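Local coordinates for protein putative mandelate racemase/muconate lactonizing enzyme (Bordetella bronchiseptica, PDB 3DDM) that is of unknown function but belongs to the mandelate racemase/muconate lactonizing enzyme family, which joins an alpha+beta N-terminal domain to an enolase-like C-terminal barrel, at residues A66-R71 against P110-Q115; S152-E157 against D161-K166; R187-V192 against G223-D228; W210-A215 against A244-A249; G290-A295 against A324-L329. The protein carries 1 engineered substitution. All coordinates share one frame; numbering follows the deposited sequence.

Interaction 1 of 5, residues A66-R71 against P110-Q115; sequences AEHRAR and PGPLAQ
Arg69 starts from helix 65-81 with CG beside its backbone N (chi1 -71°) and then runs extended to NE, while Gln115 on helix 110-131 leaves its own backbone in the same sense but bends at chi2, which brings its amide oxygen to the arginine. Two nitrogens on one side of the guanidinium converge on a single oxygen: NE of Arg69 lies 2.8 Å from OE1 of Gln115, and NH2 of Arg69 lies 2.7 Å from the same atom. Both donors sit in the carbonyl plane of the amide, and the two flat groups are nearly coplanar, 18° apart; even so, both bonds are bent and OE1 lies slightly out of the guanidinium plane, as expected when two donors share one atom. Pro112 supplies the floor, its CG lying 3.7 Å from NH2 of Arg69 and beneath one guanidinium face. From the preceding residue, CD2 of His68 comes within 4.2 Å of CB of Pro112; the imidazole itself bonds through NE2 to Glu109 and stacks on His68 of the second subunit. The segments 66-71 and 110-115 cross at -60°, their axes approaching to 9.5 Å. NH1 of Arg69 also bonds to Gly65 O, and its NH2 forms a salt bridge with Glu109 of the second subunit. A buried guanidinium is thus met by a neutral amide oxygen, a backbone carbonyl and, across the dimer interface, a carboxylate; the cation probably polarises the Gln115 carbonyl, and these partners should fix its rotation.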
# COMPACT_ATOMS: atom_id res chain seq x y z
N ALA A 66 8.23 -0.14 9.58
CA ALA A 66 9.64 -0.50 9.32
C ALA A 66 9.95 -1.99 9.15
O ALA A 66 10.67 -2.37 8.23
CB ALA A 66 10.54 0.10 10.39
N GLU A 67 9.43 -2.82 10.04
CA GLU A 67 9.69 -4.26 9.96
C GLU A 67 9.16 -4.87 8.65
O GLU A 67 9.84 -5.65 7.99
CB GLU A 67 9.04 -4.97 11.16
CG GLU A 67 9.71 -4.74 12.53
CD GLU A 67 9.53 -3.33 13.08
OE1 GLU A 67 8.63 -2.60 12.59
OE2 GLU A 67 10.28 -2.94 14.01
N HIS A 68 7.94 -4.49 8.29
CA HIS A 68 7.34 -5.01 7.07
C HIS A 68 8.21 -4.71 5.86
O HIS A 68 8.40 -5.55 4.97
CB HIS A 68 5.95 -4.39 6.88
CG HIS A 68 5.24 -4.88 5.66
ND1 HIS A 68 4.95 -6.21 5.46
CD2 HIS A 68 4.79 -4.23 4.56
CE1 HIS A 68 4.35 -6.36 4.29
NE2 HIS A 68 4.25 -5.17 3.72
N ARG A 69 8.75 -3.49 5.81
CA ARG A 69 9.58 -3.07 4.70
C ARG A 69 10.88 -3.84 4.63
O ARG A 69 11.33 -4.20 3.54
CB ARG A 69 9.81 -1.57 4.80
CG ARG A 69 8.55 -0.78 4.49
CD ARG A 69 8.63 0.67 4.93
NE ARG A 69 7.55 1.45 4.33
CZ ARG A 69 6.26 1.23 4.54
NH1 ARG A 69 5.87 0.26 5.35
NH2 ARG A 69 5.36 1.97 3.92
N ALA A 70 11.47 -4.12 5.78
CA ALA A 70 12.71 -4.89 5.82
C ALA A 70 12.38 -6.31 5.36
O ALA A 70 13.15 -6.91 4.63
CB ALA A 70 13.28 -4.89 7.22
N ARG A 71 11.23 -6.83 5.78
CA ARG A 71 10.83 -8.17 5.36
C ARG A 71 10.66 -8.22 3.85
O ARG A 71 11.11 -9.16 3.20
CB ARG A 71 9.51 -8.60 6.02
CG ARG A 71 9.62 -8.99 7.49
CD ARG A 71 10.62 -10.14 7.69
NE ARG A 71 10.09 -11.47 7.36
CZ ARG A 71 10.85 -12.57 7.21
NH1 ARG A 71 12.17 -12.50 7.35
NH2 ARG A 71 10.28 -13.74 6.94
N PRO A 110 1.70 -0.44 -3.22
CA PRO A 110 2.61 0.18 -4.18
C PRO A 110 3.69 0.98 -3.44
O PRO A 110 4.80 1.17 -3.96
CB PRO A 110 1.68 1.08 -4.99
CG PRO A 110 0.67 1.50 -3.96
CD PRO A 110 0.38 0.21 -3.24
N GLY A 111 3.34 1.43 -2.24
CA GLY A 111 4.25 2.21 -1.41
C GLY A 111 5.37 1.39 -0.78
O GLY A 111 6.54 1.63 -1.07
N PRO A 112 5.05 0.43 0.10
CA PRO A 112 6.08 -0.38 0.73
C PRO A 112 7.07 -0.94 -0.29
O PRO A 112 8.29 -0.88 -0.10
CB PRO A 112 5.28 -1.48 1.41
CG PRO A 112 4.04 -0.75 1.82
CD PRO A 112 3.71 0.06 0.59
N LEU A 113 6.54 -1.49 -1.38
CA LEU A 113 7.38 -2.05 -2.43
C LEU A 113 8.25 -1.00 -3.11
O LEU A 113 9.44 -1.23 -3.33
CB LEU A 113 6.51 -2.75 -3.48
CG LEU A 113 5.92 -4.10 -3.09
CD1 LEU A 113 4.76 -4.42 -4.02
CD2 LEU A 113 7.00 -5.18 -3.14
N ALA A 114 7.68 0.15 -3.46
CA ALA A 114 8.47 1.19 -4.11
C ALA A 114 9.61 1.63 -3.19
O ALA A 114 10.76 1.80 -3.63
CB ALA A 114 7.60 2.38 -4.43
N GLN A 115 9.28 1.79 -1.92
CA GLN A 115 10.22 2.21 -0.90
C GLN A 115 11.36 1.20 -0.75
O GLN A 115 12.55 1.57 -0.75
CB GLN A 115 9.48 2.42 0.42
CG GLN A 115 8.71 3.74 0.47
CD GLN A 115 7.30 3.61 1.05
OE1 GLN A 115 7.08 2.98 2.08
NE2 GLN A 115 6.34 4.24 0.38

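Interaction 2 of 5, residues S152-E157 against D161-K166; sequences SGINPE and DVVARK
Ile154, at the end of strand 146-154, points its side chain at helix 159-169, where Val162 and Val163 receive it. CB lies 3.9 Å from CG2 of Val162, and both branches that leave it continue the contact. The short branch, CG2, is anti to the backbone N and meets CG2 of Val162 at 3.3 Å. On the long branch, CG1 passes the same valine methyl at 3.6 Å, so one CG2 of Val162 sits against the fork of the isoleucine. Beyond it, CD1 moves on to the next residue of the helix and touches CG2 of Val163, also at 3.6 Å. Ile154 and Val162 lie alongside, heading opposite ways, whereas Val163 is met crosswise. This is the first half of a beta-alpha-beta crossover in the C-terminal barrel: the chain leaves strand 146-154, turns through Asn155 and Pro156 into helix 159-169, and returns in the parallel strand 174-177. The backbone of Ile154 is hydrogen-bonded to Lys175 and Lys177 of that strand, while its side chain also rests on Phe174 and Leu176. On the far flank, Val163 reaches Val192 and Leu196 of helix 182-196, which carries the packing on to the next helix of the barrel.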
# COMPACT_ATOMS: atom_id res chain seq x y z
N SER A 152 14.21 21.72 8.30
CA SER A 152 12.89 21.30 7.87
C SER A 152 12.01 20.74 8.96
O SER A 152 12.47 19.99 9.81
CB SER A 152 13.04 20.26 6.75
OG SER A 152 11.78 19.84 6.27
N GLY A 153 10.74 21.13 8.94
CA GLY A 153 9.78 20.61 9.90
C GLY A 153 9.76 21.16 11.31
O GLY A 153 9.64 20.39 12.26
N ILE A 154 9.85 22.48 11.44
CA ILE A 154 9.80 23.16 12.72
C ILE A 154 8.35 23.14 13.22
O ILE A 154 7.45 23.62 12.52
CB ILE A 154 10.25 24.62 12.55
CG1 ILE A 154 11.72 24.64 12.15
CG2 ILE A 154 9.97 25.41 13.82
CD1 ILE A 154 12.13 25.91 11.45
N ASN A 155 8.12 22.59 14.40
CA ASN A 155 6.77 22.51 14.95
C ASN A 155 6.17 23.88 15.25
O ASN A 155 6.88 24.82 15.60
CB ASN A 155 6.74 21.63 16.20
CG ASN A 155 6.58 20.15 15.86
OD1 ASN A 155 7.51 19.49 15.39
ND2 ASN A 155 5.37 19.62 16.09
N PRO A 156 4.83 24.00 15.12
CA PRO A 156 4.01 25.19 15.33
C PRO A 156 3.89 25.76 16.74
O PRO A 156 3.48 26.92 16.89
CB PRO A 156 2.65 24.75 14.80
CG PRO A 156 2.61 23.32 15.21
CD PRO A 156 3.98 22.84 14.79
N GLU A 157 4.23 24.97 17.75
CA GLU A 157 4.13 25.44 19.13
C GLU A 157 4.97 26.69 19.40
O GLU A 157 4.44 27.72 19.80
CB GLU A 157 4.53 24.32 20.10
CG GLU A 157 3.57 23.13 20.14
CD GLU A 157 3.53 22.34 18.84
OE1 GLU A 157 4.62 22.05 18.29
OE2 GLU A 157 2.42 22.00 18.36
N ASP A 161 11.51 29.96 18.73
CA ASP A 161 12.49 29.32 19.61
C ASP A 161 13.40 28.34 18.89
O ASP A 161 14.63 28.45 18.98
CB ASP A 161 11.80 28.60 20.76
CG ASP A 161 11.21 29.55 21.78
OD1 ASP A 161 11.70 30.70 21.88
OD2 ASP A 161 10.26 29.14 22.49
N VAL A 162 12.83 27.37 18.18
CA VAL A 162 13.67 26.41 17.48
C VAL A 162 14.36 27.05 16.28
O VAL A 162 15.46 26.65 15.91
CB VAL A 162 12.88 25.14 17.04
CG1 VAL A 162 11.53 25.10 17.71
CG2 VAL A 162 12.74 25.11 15.54
N VAL A 163 13.73 28.05 15.67
CA VAL A 163 14.36 28.72 14.54
C VAL A 163 15.62 29.41 15.04
O VAL A 163 16.64 29.44 14.35
CB VAL A 163 13.43 29.79 13.91
CG1 VAL A 163 14.25 30.74 13.04
CG2 VAL A 163 12.35 29.11 13.08
N ALA A 164 15.56 29.98 16.23
CA ALA A 164 16.72 30.64 16.79
C ALA A 164 17.82 29.58 16.99
O ALA A 164 18.97 29.76 16.58
CB ALA A 164 16.36 31.29 18.12
N ARG A 165 17.42 28.47 17.60
CA ARG A 165 18.32 27.37 17.89
C ARG A 165 18.99 26.81 16.63
O ARG A 165 20.20 26.59 16.62
CB ARG A 165 17.55 26.26 18.61
CG ARG A 165 18.41 25.30 19.39
CD ARG A 165 17.59 24.18 20.00
NE ARG A 165 17.28 23.14 19.02
CZ ARG A 165 16.04 22.77 18.68
NH1 ARG A 165 14.99 23.36 19.24
NH2 ARG A 165 15.86 21.80 17.78
N LYS A 166 18.21 26.59 15.58
CA LYS A 166 18.74 26.05 14.33
C LYS A 166 19.61 27.06 13.61
O LYS A 166 20.54 26.70 12.87
CB LYS A 166 17.60 25.60 13.42
CG LYS A 166 16.58 24.69 14.08
CD LYS A 166 17.21 23.51 14.79
CE LYS A 166 17.86 22.55 13.80
NZ LYS A 166 18.39 21.37 14.52

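Interaction 3 of 5, residues R187-V192 against G223-D228; sequences RNALHV and GPAQLD
Leu190 supplies the main bump of this contact, and the corner formed by Pro224 and Ala225 is the hollow that takes it. CG of Leu190 stands beside the backbone N (chi1 -57°), which swings one methyl, CD2, across to the loop that follows helix 212-222. There CD2 of Leu190 lies 3.5 Å from CG of Pro224, with the leucine and the proline ring crossing obliquely. The same CD2 is 3.6 Å from N of Ala225 and 4.0 Å from its CB, so the methyl settles where the proline ring gives way to the alanine. A second, shallower fit lies alongside: CB of Ala225 projects toward helix 182-196 and meets CB of Ala189 at 4.1 Å. The small Ala225 lets the loop come close to the helix, its CA 5.1 Å from CA of Leu190. That corner is a short 3-10 turn at 224-225, leading out of one barrel helix and on to strand 229-231. Arg193, one turn beyond Ala189 on helix 182-196, donates from NE to the carbonyl O of Ala225. Between the two segments themselves the meeting is wholly apolar in its side chains, so it depends on shape and burial, and the arginine just beyond provides the polar tie.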
# COMPACT_ATOMS: atom_id res chain seq x y z
N ARG A 187 0.32 33.68 12.18
CA ARG A 187 1.02 34.43 13.20
C ARG A 187 2.47 33.97 13.18
O ARG A 187 3.40 34.79 13.11
CB ARG A 187 0.42 34.17 14.59
CG ARG A 187 -0.07 35.43 15.30
CD ARG A 187 -0.19 35.22 16.80
NE ARG A 187 -0.99 34.05 17.15
CZ ARG A 187 -2.29 33.91 16.90
NH1 ARG A 187 -2.96 34.89 16.29
NH2 ARG A 187 -2.92 32.80 17.26
N ASN A 188 2.66 32.65 13.23
CA ASN A 188 3.99 32.04 13.20
C ASN A 188 4.74 32.48 11.96
O ASN A 188 5.86 32.97 12.03
CB ASN A 188 3.90 30.52 13.21
CG ASN A 188 3.41 29.96 14.53
OD1 ASN A 188 3.46 30.64 15.56
ND2 ASN A 188 2.95 28.71 14.52
N ALA A 189 4.10 32.29 10.81
CA ALA A 189 4.70 32.64 9.53
C ALA A 189 5.27 34.06 9.54
O ALA A 189 6.43 34.27 9.23
CB ALA A 189 3.67 32.50 8.41
N LEU A 190 4.43 35.02 9.90
CA LEU A 190 4.84 36.42 9.93
C LEU A 190 5.84 36.72 11.04
O LEU A 190 6.78 37.49 10.85
CB LEU A 190 3.61 37.33 10.06
CG LEU A 190 2.52 37.17 8.99
CD1 LEU A 190 1.42 38.17 9.25
CD2 LEU A 190 3.10 37.39 7.59
N HIS A 191 5.64 36.11 12.20
CA HIS A 191 6.54 36.34 13.33
C HIS A 191 7.97 35.90 12.96
O HIS A 191 8.93 36.66 13.12
CB HIS A 191 6.03 35.58 14.56
CG HIS A 191 6.82 35.86 15.80
ND1 HIS A 191 6.89 37.11 16.37
CD2 HIS A 191 7.60 35.06 16.56
CE1 HIS A 191 7.68 37.07 17.43
NE2 HIS A 191 8.13 35.83 17.57
N VAL A 192 8.10 34.67 12.48
CA VAL A 192 9.40 34.15 12.09
C VAL A 192 10.03 34.97 10.97
O VAL A 192 11.25 35.04 10.86
CB VAL A 192 9.29 32.68 11.63
CG1 VAL A 192 10.65 32.16 11.20
CG2 VAL A 192 8.72 31.83 12.75
N GLY A 223 1.04 35.27 2.13
CA GLY A 223 1.75 36.14 1.21
C GLY A 223 2.79 37.06 1.84
O GLY A 223 3.94 37.06 1.42
N PRO A 224 2.41 37.86 2.85
CA PRO A 224 3.33 38.79 3.52
C PRO A 224 4.58 38.16 4.16
O PRO A 224 5.54 38.88 4.47
CB PRO A 224 2.43 39.49 4.54
CG PRO A 224 1.34 38.51 4.77
CD PRO A 224 1.05 38.01 3.39
N ALA A 225 4.57 36.85 4.36
CA ALA A 225 5.71 36.17 4.95
C ALA A 225 6.80 35.98 3.89
O ALA A 225 7.93 35.62 4.21
CB ALA A 225 5.30 34.83 5.51
N GLN A 226 6.45 36.24 2.63
CA GLN A 226 7.39 36.10 1.53
C GLN A 226 8.04 34.71 1.48
O GLN A 226 9.27 34.59 1.42
CB GLN A 226 8.47 37.19 1.63
CG GLN A 226 7.92 38.60 1.53
CD GLN A 226 7.23 38.88 0.19
OE1 GLN A 226 7.82 38.71 -0.87
NE2 GLN A 226 5.97 39.31 0.25
N LEU A 227 7.22 33.67 1.50
CA LEU A 227 7.71 32.30 1.47
C LEU A 227 8.30 31.93 0.12
O LEU A 227 7.90 32.46 -0.91
CB LEU A 227 6.57 31.34 1.82
CG LEU A 227 5.85 31.61 3.15
CD1 LEU A 227 4.77 30.56 3.34
CD2 LEU A 227 6.83 31.56 4.31
N ASP A 228 9.26 31.01 0.12
CA ASP A 228 9.89 30.56 -1.11
C ASP A 228 8.98 29.55 -1.79
O ASP A 228 9.04 29.37 -3.01
CB ASP A 228 11.25 29.91 -0.83
CG ASP A 228 12.38 30.91 -0.80
OD1 ASP A 228 12.17 32.03 -0.28
OD2 ASP A 228 13.48 30.57 -1.30

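Interaction 4 of 5, residues W210-A215 against A244-A249; sequences WDLPRA and AELAQA
The CA atoms of Leu212 and Leu246 face each other 6.9 Å apart, where the first turn of helix 212-222 meets the last turns of helix 240-249. Asp211 is the N-cap of the former: its OD1 takes a bond of 3.0 Å from N of Arg214, which ties down the start of the helix that presents Leu212. From there the leucine sends its two methyls to different targets. CD1 of Leu212 rests 4.0 Å from CB of Leu246, the two leucines running past one another head to tail. CD2 of Leu212 instead lies 3.5 Å from OE1 of Glu245, whose extended chain runs nearly perpendicular to the leucine; the carboxylate finds its charged partner in Arg216, through OE2. One turn further on, the roles change, and Leu246 reaches over to the small Ala215. With its CG anti to the backbone N (chi1 -177°), Leu246 spreads both methyls over that residue, CD1 at 3.5 Å and CD2 at 3.6 Å from CB of Ala215. These are successive helices of the barrel, following strands 202-205 and 229-231; beneath them Leu246 continues inward onto Leu254 of strand 254-256 and onto Pro233 and Leu234 in the loop beyond strand 229-231.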
# COMPACT_ATOMS: atom_id res chain seq x y z
N TRP A 210 -5.19 20.84 3.88
CA TRP A 210 -6.25 21.76 3.49
C TRP A 210 -7.02 21.32 2.26
O TRP A 210 -6.55 20.48 1.48
CB TRP A 210 -5.66 23.14 3.16
CG TRP A 210 -4.89 23.82 4.23
CD1 TRP A 210 -5.19 23.88 5.57
CD2 TRP A 210 -3.73 24.65 4.05
NE1 TRP A 210 -4.29 24.70 6.22
CE2 TRP A 210 -3.39 25.19 5.31
CE3 TRP A 210 -2.95 24.99 2.93
CZ2 TRP A 210 -2.31 26.05 5.49
CZ3 TRP A 210 -1.88 25.86 3.11
CH2 TRP A 210 -1.57 26.37 4.39
N ASP A 211 -8.21 21.88 2.09
CA ASP A 211 -9.00 21.62 0.89
C ASP A 211 -8.78 22.89 0.04
O ASP A 211 -8.18 23.86 0.52
CB ASP A 211 -10.49 21.38 1.20
CG ASP A 211 -11.18 22.58 1.83
OD1 ASP A 211 -10.67 23.72 1.72
OD2 ASP A 211 -12.27 22.37 2.42
N LEU A 212 -9.26 22.88 -1.19
CA LEU A 212 -9.04 24.00 -2.09
C LEU A 212 -9.39 25.39 -1.57
O LEU A 212 -8.57 26.30 -1.63
CB LEU A 212 -9.76 23.76 -3.41
CG LEU A 212 -9.55 24.84 -4.47
CD1 LEU A 212 -8.06 25.21 -4.59
CD2 LEU A 212 -10.08 24.33 -5.79
N PRO A 213 -10.62 25.59 -1.07
CA PRO A 213 -10.93 26.94 -0.59
C PRO A 213 -10.08 27.42 0.61
O PRO A 213 -9.83 28.62 0.76
CB PRO A 213 -12.43 26.88 -0.29
CG PRO A 213 -12.67 25.42 -0.03
CD PRO A 213 -11.81 24.73 -1.04
N ARG A 214 -9.62 26.50 1.44
CA ARG A 214 -8.79 26.89 2.58
C ARG A 214 -7.38 27.23 2.13
O ARG A 214 -6.77 28.18 2.63
CB ARG A 214 -8.75 25.75 3.60
CG ARG A 214 -8.20 26.11 4.97
CD ARG A 214 -8.40 24.91 5.89
NE ARG A 214 -7.70 25.01 7.17
CZ ARG A 214 -7.75 24.07 8.11
NH1 ARG A 214 -8.46 22.96 7.91
NH2 ARG A 214 -7.09 24.23 9.26
N ALA A 215 -6.85 26.47 1.18
CA ALA A 215 -5.51 26.70 0.67
C ALA A 215 -5.45 28.07 0.00
O ALA A 215 -4.50 28.82 0.20
CB ALA A 215 -5.14 25.63 -0.33
N ALA A 244 -4.10 23.48 -10.38
CA ALA A 244 -3.97 24.54 -11.36
C ALA A 244 -4.61 25.81 -10.81
O ALA A 244 -4.05 26.90 -10.95
CB ALA A 244 -4.64 24.12 -12.66
N GLU A 245 -5.77 25.68 -10.18
CA GLU A 245 -6.45 26.83 -9.64
C GLU A 245 -5.67 27.44 -8.48
O GLU A 245 -5.45 28.65 -8.43
CB GLU A 245 -7.84 26.47 -9.15
CG GLU A 245 -8.67 27.69 -8.80
CD GLU A 245 -9.92 27.36 -8.02
OE1 GLU A 245 -10.70 26.47 -8.46
OE2 GLU A 245 -10.13 28.01 -6.96
N LEU A 246 -5.27 26.60 -7.53
CA LEU A 246 -4.53 27.09 -6.37
C LEU A 246 -3.23 27.77 -6.80
O LEU A 246 -2.88 28.84 -6.29
CB LEU A 246 -4.20 25.93 -5.42
CG LEU A 246 -3.48 26.33 -4.13
CD1 LEU A 246 -4.34 27.30 -3.34
CD2 LEU A 246 -3.17 25.09 -3.31
N ALA A 247 -2.53 27.16 -7.75
CA ALA A 247 -1.27 27.70 -8.23
C ALA A 247 -1.42 29.14 -8.71
O ALA A 247 -0.57 29.97 -8.43
CB ALA A 247 -0.72 26.82 -9.34
N GLN A 248 -2.51 29.43 -9.41
CA GLN A 248 -2.76 30.77 -9.92
C GLN A 248 -3.12 31.76 -8.82
O GLN A 248 -2.72 32.92 -8.85
CB GLN A 248 -3.90 30.77 -10.94
CG GLN A 248 -3.78 29.76 -12.06
CD GLN A 248 -4.94 29.88 -13.04
OE1 GLN A 248 -6.09 30.13 -12.63
NE2 GLN A 248 -4.65 29.69 -14.33
N ALA A 249 -3.88 31.29 -7.84
CA ALA A 249 -4.30 32.14 -6.74
C ALA A 249 -3.21 32.37 -5.70
O ALA A 249 -3.27 33.35 -4.95
CB ALA A 249 -5.54 31.55 -6.07

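Interaction 5 of 5, residues G290-A295 against A324-L329; sequences GCLPVA and AAVPGL
Val326 turns its two methyls in different directions against helix 287-300, and each finds its own partner. CG1 is anti to the backbone N (chi1 -173°) and comes to the main chain, 3.6 Å from the carbonyl O of Ala295. CG2, placed beside the backbone N, is directed at side chains: it lies 3.6 Å from CD1 of Leu292 and 4.2 Å from CB of Ala295. The leucine comes at a slant to the valine, and its CD1 does the touching. It gets there although its first bond does not aim at the valine, because CG is anti to the backbone N (chi1 180°) and CD1 then closes the gap. Ala295, one turn later, directs its CB toward the valine, and its small side chain lets the valine come near the helix backbone; the CA atoms of Ala295 and Val326 are 6.8 Å apart. Two consecutive alpha/beta steps of the C-terminal barrel meet in this way. Helix 287-300 leads to strand 304-309, helix 313-325 follows, and Val326 is the first residue to leave helical geometry before the chain runs on to strand 334-338. Pro293 marks a kink in the earlier helix, since a proline nitrogen has no hydrogen to give to the turn before. Around this centre the apolar packing extends in several directions: Leu292 also rests on Leu322 of helix 313-325 and on Leu140 from the loop after helix 136-139, and Leu140 is shared with Ala325. Farther along helix 287-300, Val299 and Arg296 are touched by Val326.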
# COMPACT_ATOMS: atom_id res chain seq x y z
N GLY A 290 15.74 6.24 -10.70
CA GLY A 290 14.50 6.92 -11.02
C GLY A 290 14.50 8.43 -10.84
O GLY A 290 14.03 9.16 -11.72
N CYS A 291 15.06 8.91 -9.74
CA CYS A 291 15.05 10.34 -9.46
C CYS A 291 16.02 11.25 -10.21
O CYS A 291 15.73 12.44 -10.38
CB CYS A 291 15.19 10.57 -7.95
SG CYS A 291 13.83 9.88 -6.97
N LEU A 292 17.17 10.74 -10.64
CA LEU A 292 18.11 11.59 -11.36
C LEU A 292 17.42 12.15 -12.61
O LEU A 292 17.39 13.38 -12.81
CB LEU A 292 19.37 10.80 -11.76
CG LEU A 292 20.46 11.57 -12.54
CD1 LEU A 292 20.91 12.81 -11.75
CD2 LEU A 292 21.66 10.63 -12.82
N PRO A 293 16.84 11.27 -13.45
CA PRO A 293 16.15 11.73 -14.66
C PRO A 293 15.09 12.78 -14.36
O PRO A 293 15.07 13.84 -14.98
CB PRO A 293 15.55 10.45 -15.22
CG PRO A 293 16.54 9.41 -14.81
CD PRO A 293 16.84 9.79 -13.39
N VAL A 294 14.22 12.51 -13.39
CA VAL A 294 13.18 13.48 -13.07
C VAL A 294 13.73 14.77 -12.48
O VAL A 294 13.20 15.86 -12.75
CB VAL A 294 12.06 12.86 -12.14
CG1 VAL A 294 12.56 11.62 -11.46
CG2 VAL A 294 11.59 13.88 -11.11
N ALA A 295 14.80 14.68 -11.69
CA ALA A 295 15.37 15.89 -11.10
C ALA A 295 16.03 16.73 -12.20
O ALA A 295 15.93 17.96 -12.21
CB ALA A 295 16.39 15.54 -10.02
N ALA A 324 23.67 17.53 -5.35
CA ALA A 324 24.95 18.05 -5.81
C ALA A 324 25.09 17.75 -7.30
O ALA A 324 25.61 18.57 -8.07
CB ALA A 324 26.10 17.41 -5.02
N ALA A 325 24.62 16.58 -7.71
CA ALA A 325 24.68 16.18 -9.11
C ALA A 325 23.71 17.00 -9.98
O ALA A 325 23.93 17.16 -11.17
CB ALA A 325 24.40 14.68 -9.25
N VAL A 326 22.64 17.51 -9.37
CA VAL A 326 21.65 18.31 -10.08
C VAL A 326 21.48 19.62 -9.31
O VAL A 326 20.43 19.89 -8.71
CB VAL A 326 20.28 17.60 -10.16
CG1 VAL A 326 19.34 18.39 -11.05
CG2 VAL A 326 20.47 16.19 -10.70
N PRO A 327 22.52 20.45 -9.34
CA PRO A 327 22.66 21.76 -8.69
C PRO A 327 21.53 22.77 -8.87
O PRO A 327 21.12 23.43 -7.90
CB PRO A 327 23.98 22.28 -9.27
CG PRO A 327 23.98 21.70 -10.64
CD PRO A 327 23.56 20.28 -10.38
N GLY A 328 21.03 22.90 -10.09
CA GLY A 328 19.98 23.86 -10.34
C GLY A 328 20.52 24.95 -11.24
O GLY A 328 21.72 25.22 -11.26
N LEU A 329 19.63 25.57 -12.01
CA LEU A 329 20.02 26.62 -12.94
C LEU A 329 19.26 27.89 -12.56
O LEU A 329 19.85 28.90 -12.18
CB LEU A 329 19.65 26.20 -14.36
CG LEU A 329 20.05 24.76 -14.75
CD1 LEU A 329 19.48 24.43 -16.13
CD2 LEU A 329 21.58 24.60 -14.73

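Interactions 2 to 5 are spread round the barrel, each tying a helix to a neighbouring element, whereas interaction 1 belongs to the N-terminal domain and the dimer interface. Interactions 2 and 3 are in direct touch: Pro156 O and Asn188 ND2 are 3.0 Å apart in a probable hydrogen bond, and Val163 CG2 packs on Val192 CG1 at 4.0 Å. Interaction 4 comes next, with nearest atoms about 8 Å from interaction 3, and the segments of these two alternate along the chain. Interaction 5 lies farther round, its centre about 28 Å from that of interaction 4, yet its nearest atoms come within about 9 Å of interaction 1. Interactions 1 and 3, with centres about 37 Å apart, lie on opposite sides of the chain's centre.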